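Local structure of putative hyaluronoglucosaminidase (Clostridium perfringens, 6PWI) at residues K155-Q160 and N164-L169; R505-E510 and S621-D626. The protein is a family 84 glycoside hydrolase that probably has hexosaminidase activity, the modelled chain holding the N-terminal domain, the catalytic barrel and a helical region of a longer protein. One frame throughout, in Å; residues are numbered along the deposited sequence.

Overall arrangement
Contact 1 comes first along the chain and joins the end of helix 144-158 to the start of strand 165-175, with six residues between the two elements, in the N-terminal domain related to domain 2 of family 20 glycosyl hydrolases. Contact 2 lies in the helical region that follows the eight-stranded parallel barrel, where helices 496-507 and 613-623 come together although 110 residues separate the two segments. The centres of contact 1 and contact 2 are about 55 Å apart and the nearest atoms of the two contacts about 41 Å apart, with no touch. Contact 1 uses the mixed sheet, contact 2 only helix ends; the pair illustrates packing between neighbours in sequence and between elements far apart in it.

Contact 1 (K155-Q160 and N164-L169); sequences KAIFNQ and NELKEL
I157 meets the strand with both of its arms, each aimed at a different leucine. Its CG2 methyl lies anti to the backbone N and touches CD1 of L166 at 3.7 Å, the two side chains crossing at about a right angle. The other arm, CG1 with CD1 extended beyond it, runs end-on toward L169, and I157 CD1 stops 3.9 Å from L169 CD2. L166 is forked in a complementary way: while CD1 rests on I157, its CD2 approaches CE1 of F158 at 4.1 Å, obliquely to the ring. All four side chains are buried, and the contact across the two segments is wholly apolar. On the helix side, Q160 turns its amide back to the last helical turn, where NE2 donates to the carbonyl O of A156 at 3.1 Å. That bond is almost straight (177°) but reaches the oxygen from above the carbonyl plane. Y34 packs against I157 and L166, and V132 of the adjoining strand against L166 and L169. The arrangement is that of a helix lying on one face of a mixed beta-sheet, its C-terminal turn joined by a short link to the next strand, in an alpha/beta domain of the family 20 domain 2 type.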
loop_
_atom_site.group_PDB
_atom_site.type_symbol
_atom_site.label_atom_id
_atom_site.label_comp_id
_atom_site.label_asym_id
_atom_site.label_seq_id
_atom_site.Cartn_x
_atom_site.Cartn_y
_atom_site.Cartn_z
ATOM N N LYS A 155 -3.268 2.815 -18.875
ATOM C CA LYS A 155 -3.789 1.501 -18.547
ATOM C C LYS A 155 -5.078 1.659 -17.744
ATOM O O LYS A 155 -6.054 0.946 -17.972
ATOM C CB LYS A 155 -2.766 0.684 -17.756
ATOM C CG LYS A 155 -3.118 -0.790 -17.634
ATOM C CD LYS A 155 -2.441 -1.529 -16.508
ATOM C CE LYS A 155 -3.035 -2.908 -16.331
ATOM N NZ LYS A 155 -2.418 -3.611 -15.186
ATOM N N ALA A 156 -5.060 2.606 -16.801
ATOM C CA ALA A 156 -6.237 2.909 -16.011
ATOM C C ALA A 156 -7.351 3.419 -16.927
ATOM O O ALA A 156 -8.512 3.044 -16.757
ATOM C CB ALA A 156 -5.890 3.889 -14.915
ATOM N N ILE A 157 -6.989 4.247 -17.918
ATOM C CA ILE A 157 -7.989 4.832 -18.799
ATOM C C ILE A 157 -8.615 3.733 -19.656
ATOM O O ILE A 157 -9.838 3.650 -19.773
ATOM C CB ILE A 157 -7.408 5.993 -19.636
ATOM C CG1 ILE A 157 -7.029 7.185 -18.749
ATOM C CG2 ILE A 157 -8.395 6.402 -20.721
ATOM C CD1 ILE A 157 -6.464 8.380 -19.491
ATOM N N PHE A 158 -7.760 2.868 -20.215
ATOM C CA PHE A 158 -8.191 1.879 -21.191
ATOM C C PHE A 158 -9.088 0.826 -20.537
ATOM O O PHE A 158 -9.973 0.279 -21.191
ATOM C CB PHE A 158 -6.994 1.295 -21.951
ATOM C CG PHE A 158 -6.526 2.079 -23.158
ATOM C CD1 PHE A 158 -6.595 3.466 -23.194
ATOM C CD2 PHE A 158 -5.986 1.429 -24.258
ATOM C CE1 PHE A 158 -6.155 4.178 -24.301
ATOM C CE2 PHE A 158 -5.542 2.143 -25.364
ATOM C CZ PHE A 158 -5.628 3.517 -25.385
ATOM N N ASN A 159 -8.875 0.575 -19.239
ATOM C CA ASN A 159 -9.624 -0.442 -18.514
ATOM C C ASN A 159 -11.073 -0.010 -18.277
ATOM O O ASN A 159 -11.896 -0.826 -17.867
ATOM C CB ASN A 159 -8.949 -0.832 -17.195
ATOM C CG ASN A 159 -7.959 -1.965 -17.345
ATOM O OD1 ASN A 159 -8.184 -2.892 -18.119
ATOM N ND2 ASN A 159 -6.862 -1.904 -16.609
ATOM N N GLN A 160 -11.389 1.266 -18.533
ATOM C CA GLN A 160 -12.726 1.764 -18.244
ATOM C C GLN A 160 -13.397 2.301 -19.511
ATOM O O GLN A 160 -14.470 2.890 -19.434
ATOM C CB GLN A 160 -12.699 2.763 -17.085
ATOM C CG GLN A 160 -12.016 4.078 -17.427
ATOM C CD GLN A 160 -11.848 5.000 -16.245
ATOM O OE1 GLN A 160 -12.756 5.740 -15.871
ATOM N NE2 GLN A 160 -10.653 5.001 -15.673
ATOM N N ASN A 164 -14.598 2.023 -28.315
ATOM C CA ASN A 164 -13.334 2.419 -28.913
ATOM C C ASN A 164 -13.265 3.940 -29.041
ATOM O O ASN A 164 -12.531 4.462 -29.878
ATOM C CB ASN A 164 -13.041 1.639 -30.201
ATOM C CG ASN A 164 -14.116 1.797 -31.257
ATOM O OD1 ASN A 164 -15.204 2.304 -30.982
ATOM N ND2 ASN A 164 -13.822 1.362 -32.471
ATOM N N GLU A 165 -14.010 4.644 -28.178
ATOM C CA GLU A 165 -13.983 6.100 -28.149
ATOM C C GLU A 165 -13.228 6.589 -26.913
ATOM O O GLU A 165 -13.429 6.086 -25.811
ATOM C CB GLU A 165 -15.397 6.679 -28.221
ATOM C CG GLU A 165 -16.048 6.521 -29.584
ATOM C CD GLU A 165 -17.418 7.166 -29.724
ATOM O OE1 GLU A 165 -17.830 7.897 -28.798
ATOM O OE2 GLU A 165 -18.068 6.943 -30.763
ATOM N N LEU A 166 -12.383 7.606 -27.119
ATOM C CA LEU A 166 -11.452 8.095 -26.115
ATOM C C LEU A 166 -11.442 9.623 -26.143
ATOM O O LEU A 166 -11.280 10.222 -27.201
ATOM C CB LEU A 166 -10.066 7.532 -26.450
ATOM C CG LEU A 166 -8.920 8.018 -25.566
ATOM C CD1 LEU A 166 -9.107 7.532 -24.139
ATOM C CD2 LEU A 166 -7.583 7.548 -26.108
ATOM N N LYS A 167 -11.582 10.244 -24.967
ATOM C CA LYS A 167 -11.639 11.694 -24.856
ATOM C C LYS A 167 -10.244 12.280 -25.033
ATOM O O LYS A 167 -9.275 11.758 -24.491
ATOM C CB LYS A 167 -12.182 12.117 -23.488
ATOM C CG LYS A 167 -13.596 11.659 -23.163
ATOM C CD LYS A 167 -14.210 12.423 -22.014
ATOM C CE LYS A 167 -15.724 12.382 -22.026
ATOM N NZ LYS A 167 -16.303 13.540 -21.302
ATOM N N GLU A 168 -10.159 13.374 -25.793
ATOM C CA GLU A 168 -8.919 14.119 -25.926
ATOM C C GLU A 168 -8.599 14.751 -24.577
ATOM O O GLU A 168 -9.447 15.427 -24.004
ATOM C CB GLU A 168 -9.079 15.244 -26.948
ATOM C CG GLU A 168 -9.216 14.782 -28.390
ATOM C CD GLU A 168 -8.741 15.812 -29.404
ATOM O OE1 GLU A 168 -8.801 17.018 -29.095
ATOM O OE2 GLU A 168 -8.290 15.405 -30.498
ATOM N N LEU A 169 -7.374 14.545 -24.082
ATOM C CA LEU A 169 -7.018 15.035 -22.760
ATOM C C LEU A 169 -5.527 15.356 -22.684
ATOM O O LEU A 169 -4.752 14.954 -23.550
ATOM C CB LEU A 169 -7.418 13.986 -21.714
ATOM C CG LEU A 169 -6.786 12.601 -21.873
ATOM C CD1 LEU A 169 -5.471 12.502 -21.110
ATOM C CD2 LEU A 169 -7.751 11.519 -21.412
#

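Contact 2 (R505-E510 and S621-D626); sequences RLWEKE and SKIIGD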
loop_
_atom_site.group_PDB
_atom_site.type_symbol
_atom_site.label_atom_id
_atom_site.label_comp_id
_atom_site.label_asym_id
_atom_site.label_seq_id
_atom_site.Cartn_x
_atom_site.Cartn_y
_atom_site.Cartn_z
ATOM N N ARG A 505 -33.633 3.826 21.789
ATOM C CA ARG A 505 -35.057 3.550 21.683
ATOM C C ARG A 505 -35.435 2.385 22.597
ATOM O O ARG A 505 -36.397 2.474 23.353
ATOM C CB ARG A 505 -35.475 3.291 20.234
ATOM C CG ARG A 505 -35.412 4.523 19.344
ATOM C CD ARG A 505 -36.059 4.222 18.008
ATOM N NE ARG A 505 -37.482 4.080 18.248
ATOM C CZ ARG A 505 -38.386 5.023 18.017
ATOM N NH1 ARG A 505 -39.660 4.796 18.288
ATOM N NH2 ARG A 505 -38.014 6.181 17.506
ATOM N N LEU A 506 -34.657 1.302 22.533
ATOM C CA LEU A 506 -34.956 0.101 23.292
ATOM C C LEU A 506 -34.831 0.396 24.783
ATOM O O LEU A 506 -35.689 -0.009 25.562
ATOM C CB LEU A 506 -34.000 -1.011 22.857
ATOM C CG LEU A 506 -34.237 -2.387 23.483
ATOM C CD1 LEU A 506 -35.589 -2.965 23.072
ATOM C CD2 LEU A 506 -33.113 -3.335 23.089
ATOM N N TRP A 507 -33.775 1.126 25.155
ATOM C CA TRP A 507 -33.411 1.325 26.548
ATOM C C TRP A 507 -34.285 2.396 27.197
ATOM O O TRP A 507 -34.478 2.379 28.410
ATOM C CB TRP A 507 -31.913 1.642 26.664
ATOM C CG TRP A 507 -31.431 2.016 28.033
ATOM C CD1 TRP A 507 -30.849 3.199 28.391
ATOM C CD2 TRP A 507 -31.473 1.213 29.229
ATOM N NE1 TRP A 507 -30.529 3.191 29.723
ATOM C CE2 TRP A 507 -30.896 1.987 30.264
ATOM C CE3 TRP A 507 -31.936 -0.074 29.534
ATOM C CZ2 TRP A 507 -30.772 1.510 31.571
ATOM C CZ3 TRP A 507 -31.814 -0.546 30.826
ATOM C CH2 TRP A 507 -31.239 0.238 31.830
ATOM N N GLU A 508 -34.806 3.322 26.385
ATOM C CA GLU A 508 -35.618 4.415 26.894
ATOM C C GLU A 508 -37.096 4.092 26.701
ATOM O O GLU A 508 -37.933 4.994 26.682
ATOM C CB GLU A 508 -35.195 5.751 26.282
ATOM C CG GLU A 508 -34.030 6.393 27.018
ATOM C CD GLU A 508 -33.357 7.582 26.345
ATOM O OE1 GLU A 508 -33.677 7.880 25.166
ATOM O OE2 GLU A 508 -32.504 8.212 26.999
ATOM N N LYS A 509 -37.389 2.792 26.566
ATOM C CA LYS A 509 -38.738 2.248 26.586
ATOM C C LYS A 509 -39.603 2.948 25.539
ATOM O O LYS A 509 -40.650 3.507 25.865
ATOM C CB LYS A 509 -39.352 2.383 27.987
ATOM C CG LYS A 509 -38.455 1.989 29.153
ATOM C CD LYS A 509 -38.502 0.511 29.498
ATOM C CE LYS A 509 -37.824 0.182 30.813
ATOM N NZ LYS A 509 -36.366 0.450 30.765
ATOM N N GLU A 510 -39.136 2.936 24.286
ATOM C CA GLU A 510 -39.921 3.406 23.159
ATOM C C GLU A 510 -40.143 2.224 22.221
ATOM O O GLU A 510 -39.535 1.173 22.398
ATOM C CB GLU A 510 -39.202 4.545 22.437
ATOM C CG GLU A 510 -38.901 5.730 23.328
ATOM C CD GLU A 510 -38.105 6.839 22.658
ATOM O OE1 GLU A 510 -37.868 6.748 21.436
ATOM O OE2 GLU A 510 -37.727 7.801 23.360
ATOM N N SER A 621 -28.148 -8.033 24.760
ATOM C CA SER A 621 -28.359 -9.218 25.572
ATOM C C SER A 621 -28.584 -8.840 27.036
ATOM O O SER A 621 -29.212 -9.599 27.769
ATOM C CB SER A 621 -27.267 -10.244 25.387
ATOM O OG SER A 621 -26.138 -9.927 26.182
ATOM N N LYS A 622 -28.080 -7.664 27.441
ATOM C CA LYS A 622 -28.268 -7.138 28.786
ATOM C C LYS A 622 -29.635 -6.466 28.919
ATOM O O LYS A 622 -30.258 -6.537 29.971
ATOM C CB LYS A 622 -27.194 -6.106 29.133
ATOM C CG LYS A 622 -25.900 -6.667 29.701
ATOM C CD LYS A 622 -24.797 -5.618 29.789
ATOM C CE LYS A 622 -23.401 -6.191 29.616
ATOM N NZ LYS A 622 -22.515 -5.263 28.869
ATOM N N ILE A 623 -30.089 -5.793 27.861
ATOM C CA ILE A 623 -31.310 -5.012 27.931
ATOM C C ILE A 623 -32.515 -5.941 27.806
ATOM O O ILE A 623 -33.461 -5.829 28.579
ATOM C CB ILE A 623 -31.320 -3.883 26.881
ATOM C CG1 ILE A 623 -30.262 -2.820 27.191
ATOM C CG2 ILE A 623 -32.707 -3.272 26.756
ATOM C CD1 ILE A 623 -29.928 -1.915 26.021
ATOM N N ILE A 624 -32.492 -6.851 26.829
ATOM C CA ILE A 624 -33.640 -7.715 26.618
ATOM C C ILE A 624 -33.849 -8.546 27.881
ATOM O O ILE A 624 -32.913 -9.163 28.386
ATOM C CB ILE A 624 -33.461 -8.581 25.358
ATOM C CG1 ILE A 624 -33.372 -7.713 24.099
ATOM C CG2 ILE A 624 -34.569 -9.619 25.249
ATOM C CD1 ILE A 624 -32.784 -8.422 22.899
ATOM N N GLY A 625 -35.070 -8.504 28.420
ATOM C CA GLY A 625 -35.397 -9.309 29.584
ATOM C C GLY A 625 -35.091 -8.609 30.907
ATOM O O GLY A 625 -35.484 -9.094 31.963
ATOM N N ASP A 626 -34.376 -7.483 30.847
ATOM C CA ASP A 626 -34.186 -6.624 32.004
ATOM C C ASP A 626 -34.688 -5.230 31.636
ATOM O O ASP A 626 -33.990 -4.235 31.827
ATOM C CB ASP A 626 -32.724 -6.649 32.463
ATOM C CG ASP A 626 -32.499 -6.403 33.948
ATOM O OD1 ASP A 626 -31.468 -6.892 34.464
ATOM O OD2 ASP A 626 -33.337 -5.717 34.580
#
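This contact belongs to the helical region that follows the barrel, where the C-terminal ends of helices 496-507 and 613-623 pack together and I623 fits between L506 and W507. Of the CA atoms, those of W507 and I623 are nearest across the segments, 6.8 Å apart. I623 divides its side chain between the two partners. Its CG2, anti to the backbone N, touches L506 at CD2 (3.7 Å) and also at CG, while CG1 and CD1 lead to W507. L506 and I623 are both buried, and A567 of helix 540-572 packs against L506, extending this apolar layer to a third helix. W507 is exposed, so the contact grades from a buried side at L506 to a solvent-facing one at the indole.

Both segments leave their helices next to this contact. A type II beta turn from I623 to D626 is closed by a bond from D626 N to I623 O of 3.0 Å. G625 is third in it with a phi of 88°, a backbone conformation that suits glycine. In segment 505-510, E510 N bonds to R505 O at 2.9 Å as the backbone leaves the helix. N627 adds a polar link beside the apolar one, donating from ND2 to L506 O and accepting at OD1 from K509 NZ.

With CG of W507 anti to its backbone N (chi1 174°), the W507 side chain crosses that of I623 at about a right angle. The benzene part of the indole makes this contact, CE3 lying 4.0 Å from I623 CG1, and beside it CZ3 has D626 O at the ring edge, 4.4 Å away.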